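Local coordinates for transcriptional regulator, MerR-family (Cupriavidus metallidurans CH34, PDB 5GPE), which probably acts as a lead-responsive, DNA-binding transcriptional regulator of the MerR family, and binds lead(II) ions, at residues Tyr21-Ala31 with Tyr40-Ile51. Numbering follows the deposited sequence.
Sequences YESEGLLPEPA and YDEVHLQRLLFI
H44 and R47, one turn apart on helix 42-56, tie down the extended chain that follows helix 15-23 through its carbonyl oxygens. H44 NE2 donates to E29 O at 2.9 Å; the acceptor lies nearly in the imidazole plane, although the donor stands above the plane of the carbonyl, and P28 O is a second, weak partner. H44 ND1 lies 3.3 Å from D41 OD1. D41 is the N-cap: its OD1 accepts from V43 N on the opposite carboxylate face, and its backbone N weakly approaches H44 ND1, completing a capping box that holds the imidazole in place. R47, bent at chi2 (67°) and chi3 (57°), curls its guanidinium back so that NH1 meets L26 O at 2.7 Å, while P28 packs over one guanidinium face. From the last turn of helix 15-23, E22 extends its carboxylate to the Y40 hydroxyl, with OE2 accepting from OH at 2.6 Å on its syn side.

Apolar packing joins the other end. I51 CG2 sits over one face of the Y21 ring, a CH-pi contact 3.9 Å from its centroid, and L48 CD2 abuts the ring edge at Y21 CD2. Y21 OH bonds to R55. I51 CD1 touches L26 CB at 3.9 Å.

A Schellman motif at G25 ends helix 15-23; from there to Y40 the chain corresponds to the wing of the MerR winged-helix domain, its first part fastened here to helix 42-56.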
loop_
_atom_site.group_PDB
_atom_site.type_symbol
_atom_site.label_atom_id
_atom_site.label_comp_id
_atom_site.label_asym_id
_atom_site.label_seq_id
_atom_site.Cartn_x
_atom_site.Cartn_y
_atom_site.Cartn_z
ATOM N N TYR B 21 -9.043 6.959 15.767
ATOM C CA TYR B 21 -10.411 6.811 15.263
ATOM C C TYR B 21 -11.311 7.983 15.657
ATOM O O TYR B 21 -12.130 8.426 14.855
ATOM C CB TYR B 21 -11.025 5.498 15.743
ATOM C CG TYR B 21 -10.350 4.252 15.231
ATOM C CD1 TYR B 21 -9.614 4.244 14.041
ATOM C CD2 TYR B 21 -10.436 3.068 15.939
ATOM C CE1 TYR B 21 -8.998 3.093 13.589
ATOM C CE2 TYR B 21 -9.829 1.905 15.483
ATOM C CZ TYR B 21 -9.103 1.933 14.312
ATOM O OH TYR B 21 -8.502 0.799 13.835
ATOM N N GLU B 22 -11.130 8.510 16.862
ATOM C CA GLU B 22 -11.821 9.738 17.283
ATOM C C GLU B 22 -11.472 10.928 16.405
ATOM O O GLU B 22 -12.360 11.635 15.931
ATOM C CB GLU B 22 -11.488 10.098 18.730
ATOM C CG GLU B 22 -12.154 9.192 19.739
ATOM C CD GLU B 22 -11.949 9.639 21.177
ATOM O OE1 GLU B 22 -10.810 10.023 21.534
ATOM O OE2 GLU B 22 -12.926 9.569 21.948
ATOM N N SER B 23 -10.177 11.150 16.194
ATOM C CA SER B 23 -9.714 12.263 15.344
ATOM C C SER B 23 -10.227 12.146 13.898
ATOM O O SER B 23 -10.419 13.154 13.233
ATOM C CB SER B 23 -8.186 12.382 15.358
ATOM O OG SER B 23 -7.592 11.272 14.703
ATOM N N GLU B 24 -10.465 10.913 13.443
ATOM C CA GLU B 24 -11.010 10.647 12.099
ATOM C C GLU B 24 -12.553 10.609 12.010
ATOM O O GLU B 24 -13.100 10.333 10.948
ATOM C CB GLU B 24 -10.419 9.341 11.551
ATOM C CG GLU B 24 -8.958 9.460 11.184
ATOM C CD GLU B 24 -8.726 10.416 10.026
ATOM O OE1 GLU B 24 -9.323 10.316 8.908
ATOM O OE2 GLU B 24 -7.942 11.321 10.283
ATOM N N GLY B 25 -13.247 10.917 13.101
ATOM C CA GLY B 25 -14.704 11.007 13.093
ATOM C C GLY B 25 -15.417 9.667 13.029
ATOM O O GLY B 25 -16.582 9.617 12.650
ATOM N N LEU B 26 -14.744 8.595 13.440
ATOM C CA LEU B 26 -15.327 7.249 13.406
ATOM C C LEU B 26 -16.032 6.837 14.686
ATOM O O LEU B 26 -16.687 5.798 14.717
ATOM C CB LEU B 26 -14.264 6.216 13.071
ATOM C CG LEU B 26 -13.466 6.469 11.782
ATOM C CD1 LEU B 26 -12.520 5.305 11.540
ATOM C CD2 LEU B 26 -14.356 6.673 10.570
ATOM N N LEU B 27 -15.930 7.610 15.742
ATOM C CA LEU B 27 -16.581 7.258 16.998
ATOM C C LEU B 27 -17.593 8.289 17.461
ATOM O O LEU B 27 -17.345 9.432 17.368
ATOM C CB LEU B 27 -15.562 7.072 18.103
ATOM C CG LEU B 27 -14.593 5.906 18.048
ATOM C CD1 LEU B 27 -13.845 5.752 19.337
ATOM C CD2 LEU B 27 -15.333 4.643 17.751
ATOM N N PRO B 28 -18.730 7.870 17.985
ATOM C CA PRO B 28 -19.688 8.850 18.500
ATOM C C PRO B 28 -19.123 9.555 19.728
ATOM O O PRO B 28 -18.125 9.097 20.314
ATOM C CB PRO B 28 -20.910 8.002 18.866
ATOM C CG PRO B 28 -20.381 6.637 19.124
ATOM C CD PRO B 28 -19.036 6.509 18.458
ATOM N N GLU B 29 -19.752 10.663 20.097
ATOM C CA GLU B 29 -19.305 11.466 21.238
ATOM C C GLU B 29 -19.250 10.616 22.512
ATOM O O GLU B 29 -20.016 9.649 22.638
ATOM C CB GLU B 29 -20.228 12.669 21.454
ATOM C CG GLU B 29 -20.167 13.704 20.339
ATOM C CD GLU B 29 -18.818 14.398 20.267
ATOM O OE1 GLU B 29 -18.388 14.989 21.286
ATOM O OE2 GLU B 29 -18.178 14.342 19.199
ATOM N N PRO B 30 -18.331 10.948 23.447
ATOM C CA PRO B 30 -18.268 10.199 24.715
ATOM C C PRO B 30 -19.593 10.229 25.495
ATOM O O PRO B 30 -20.331 11.209 25.420
ATOM C CB PRO B 30 -17.159 10.904 25.505
ATOM C CG PRO B 30 -16.441 11.773 24.545
ATOM C CD PRO B 30 -17.319 12.017 23.370
ATOM N N ALA B 31 -19.873 9.154 26.227
ATOM C CA ALA B 31 -21.120 9.013 26.998
ATOM C C ALA B 31 -21.313 10.134 28.033
ATOM O O ALA B 31 -22.431 10.595 28.254
ATOM C CB ALA B 31 -21.166 7.647 27.674
ATOM N N TYR B 40 -16.811 6.451 28.291
ATOM C CA TYR B 40 -17.317 5.643 27.179
ATOM C C TYR B 40 -18.154 4.491 27.722
ATOM O O TYR B 40 -18.072 4.150 28.893
ATOM C CB TYR B 40 -16.151 5.103 26.340
ATOM C CG TYR B 40 -15.199 6.181 25.845
ATOM C CD1 TYR B 40 -14.131 6.615 26.633
ATOM C CD2 TYR B 40 -15.360 6.758 24.590
ATOM C CE1 TYR B 40 -13.255 7.593 26.187
ATOM C CE2 TYR B 40 -14.491 7.743 24.127
ATOM C CZ TYR B 40 -13.440 8.152 24.930
ATOM O OH TYR B 40 -12.572 9.115 24.485
ATOM N N ASP B 41 -18.941 3.880 26.851
ATOM C CA ASP B 41 -19.823 2.766 27.216
ATOM C C ASP B 41 -19.879 1.695 26.111
ATOM O O ASP B 41 -19.071 1.719 25.162
ATOM C CB ASP B 41 -21.217 3.308 27.606
ATOM C CG ASP B 41 -21.985 3.912 26.434
ATOM O OD1 ASP B 41 -21.655 3.654 25.257
ATOM O OD2 ASP B 41 -22.945 4.662 26.700
ATOM N N GLU B 42 -20.840 0.779 26.237
ATOM C CA GLU B 42 -20.994 -0.381 25.345
ATOM C C GLU B 42 -21.104 -0.022 23.855
ATOM O O GLU B 42 -20.612 -0.764 22.997
ATOM C CB GLU B 42 -22.221 -1.216 25.776
ATOM C CG GLU B 42 -22.406 -2.554 25.046
ATOM C CD GLU B 42 -21.300 -3.577 25.311
ATOM O OE1 GLU B 42 -20.556 -3.448 26.315
ATOM O OE2 GLU B 42 -21.173 -4.524 24.502
ATOM N N VAL B 43 -21.745 1.104 23.558
ATOM C CA VAL B 43 -21.913 1.577 22.173
ATOM C C VAL B 43 -20.545 1.808 21.504
ATOM O O VAL B 43 -20.353 1.459 20.340
ATOM C CB VAL B 43 -22.773 2.863 22.100
ATOM C CG1 VAL B 43 -22.860 3.393 20.673
ATOM C CG2 VAL B 43 -24.185 2.601 22.624
ATOM N N HIS B 44 -19.617 2.406 22.250
ATOM C CA HIS B 44 -18.268 2.692 21.753
ATOM C C HIS B 44 -17.465 1.424 21.533
ATOM O O HIS B 44 -16.759 1.308 20.530
ATOM C CB HIS B 44 -17.502 3.616 22.698
ATOM C CG HIS B 44 -18.148 4.955 22.879
ATOM N ND1 HIS B 44 -19.143 5.181 23.804
ATOM C CD2 HIS B 44 -17.958 6.134 22.237
ATOM C CE1 HIS B 44 -19.535 6.438 23.734
ATOM N NE2 HIS B 44 -18.831 7.037 22.791
ATOM N N LEU B 45 -17.604 0.470 22.448
ATOM C CA LEU B 45 -16.975 -0.841 22.303
ATOM C C LEU B 45 -17.452 -1.549 21.030
ATOM O O LEU B 45 -16.635 -2.014 20.237
ATOM C CB LEU B 45 -17.229 -1.727 23.534
ATOM C CG LEU B 45 -16.669 -3.162 23.499
ATOM C CD1 LEU B 45 -15.166 -3.186 23.228
ATOM C CD2 LEU B 45 -16.982 -3.895 24.801
ATOM N N GLN B 46 -18.766 -1.611 20.827
ATOM C CA GLN B 46 -19.325 -2.263 19.642
ATOM C C GLN B 46 -18.903 -1.562 18.346
ATOM O O GLN B 46 -18.698 -2.200 17.315
ATOM C CB GLN B 46 -20.854 -2.360 19.723
ATOM C CG GLN B 46 -21.360 -3.349 20.774
ATOM C CD GLN B 46 -20.682 -4.714 20.673
ATOM O OE1 GLN B 46 -20.537 -5.271 19.576
ATOM N NE2 GLN B 46 -20.223 -5.238 21.810
ATOM N N ARG B 47 -18.703 -0.256 18.414
ATOM C CA ARG B 47 -18.235 0.520 17.290
ATOM C C ARG B 47 -16.794 0.137 16.956
ATOM O O ARG B 47 -16.472 -0.107 15.852
ATOM C CB ARG B 47 -18.308 1.983 17.618
ATOM C CG ARG B 47 -17.588 2.872 16.657
ATOM C CD ARG B 47 -18.285 2.828 15.360
ATOM N NE ARG B 47 -19.674 3.210 15.409
ATOM C CZ ARG B 47 -20.133 4.428 15.218
ATOM N NH1 ARG B 47 -19.334 5.423 15.025
ATOM N NH2 ARG B 47 -21.419 4.628 15.221
ATOM N N LEU B 48 -15.953 0.058 17.950
ATOM C CA LEU B 48 -14.559 -0.341 17.760
ATOM C C LEU B 48 -14.418 -1.736 17.178
ATOM O O LEU B 48 -13.581 -1.966 16.303
ATOM C CB LEU B 48 -13.771 -0.246 19.067
ATOM C CG LEU B 48 -13.426 1.165 19.543
ATOM C CD1 LEU B 48 -12.833 1.119 20.939
ATOM C CD2 LEU B 48 -12.478 1.809 18.540
ATOM N N LEU B 49 -15.265 -2.653 17.635
ATOM C CA LEU B 49 -15.279 -3.996 17.087
ATOM C C LEU B 49 -15.709 -3.999 15.614
ATOM O O LEU B 49 -15.128 -4.723 14.810
ATOM C CB LEU B 49 -16.155 -4.927 17.927
ATOM C CG LEU B 49 -15.700 -5.128 19.377
ATOM C CD1 LEU B 49 -16.667 -6.050 20.114
ATOM C CD2 LEU B 49 -14.280 -5.672 19.486
ATOM N N PHE B 50 -16.701 -3.182 15.268
ATOM C CA PHE B 50 -17.158 -3.022 13.881
ATOM C C PHE B 50 -16.020 -2.508 13.011
ATOM O O PHE B 50 -15.750 -3.056 11.958
ATOM C CB PHE B 50 -18.361 -2.052 13.812
ATOM C CG PHE B 50 -18.902 -1.827 12.422
ATOM C CD1 PHE B 50 -18.353 -0.850 11.590
ATOM C CD2 PHE B 50 -19.968 -2.578 11.943
ATOM C CE1 PHE B 50 -18.857 -0.647 10.311
ATOM C CE2 PHE B 50 -20.474 -2.374 10.675
ATOM C CZ PHE B 50 -19.913 -1.416 9.849
ATOM N N ILE B 51 -15.340 -1.476 13.481
ATOM C CA ILE B 51 -14.174 -0.905 12.790
ATOM C C ILE B 51 -13.064 -1.953 12.594
ATOM O O ILE B 51 -12.499 -2.062 11.503
ATOM C CB ILE B 51 -13.604 0.327 13.539
ATOM C CG1 ILE B 51 -14.617 1.482 13.503
ATOM C CG2 ILE B 51 -12.290 0.801 12.912
ATOM C CD1 ILE B 51 -14.333 2.573 14.499
#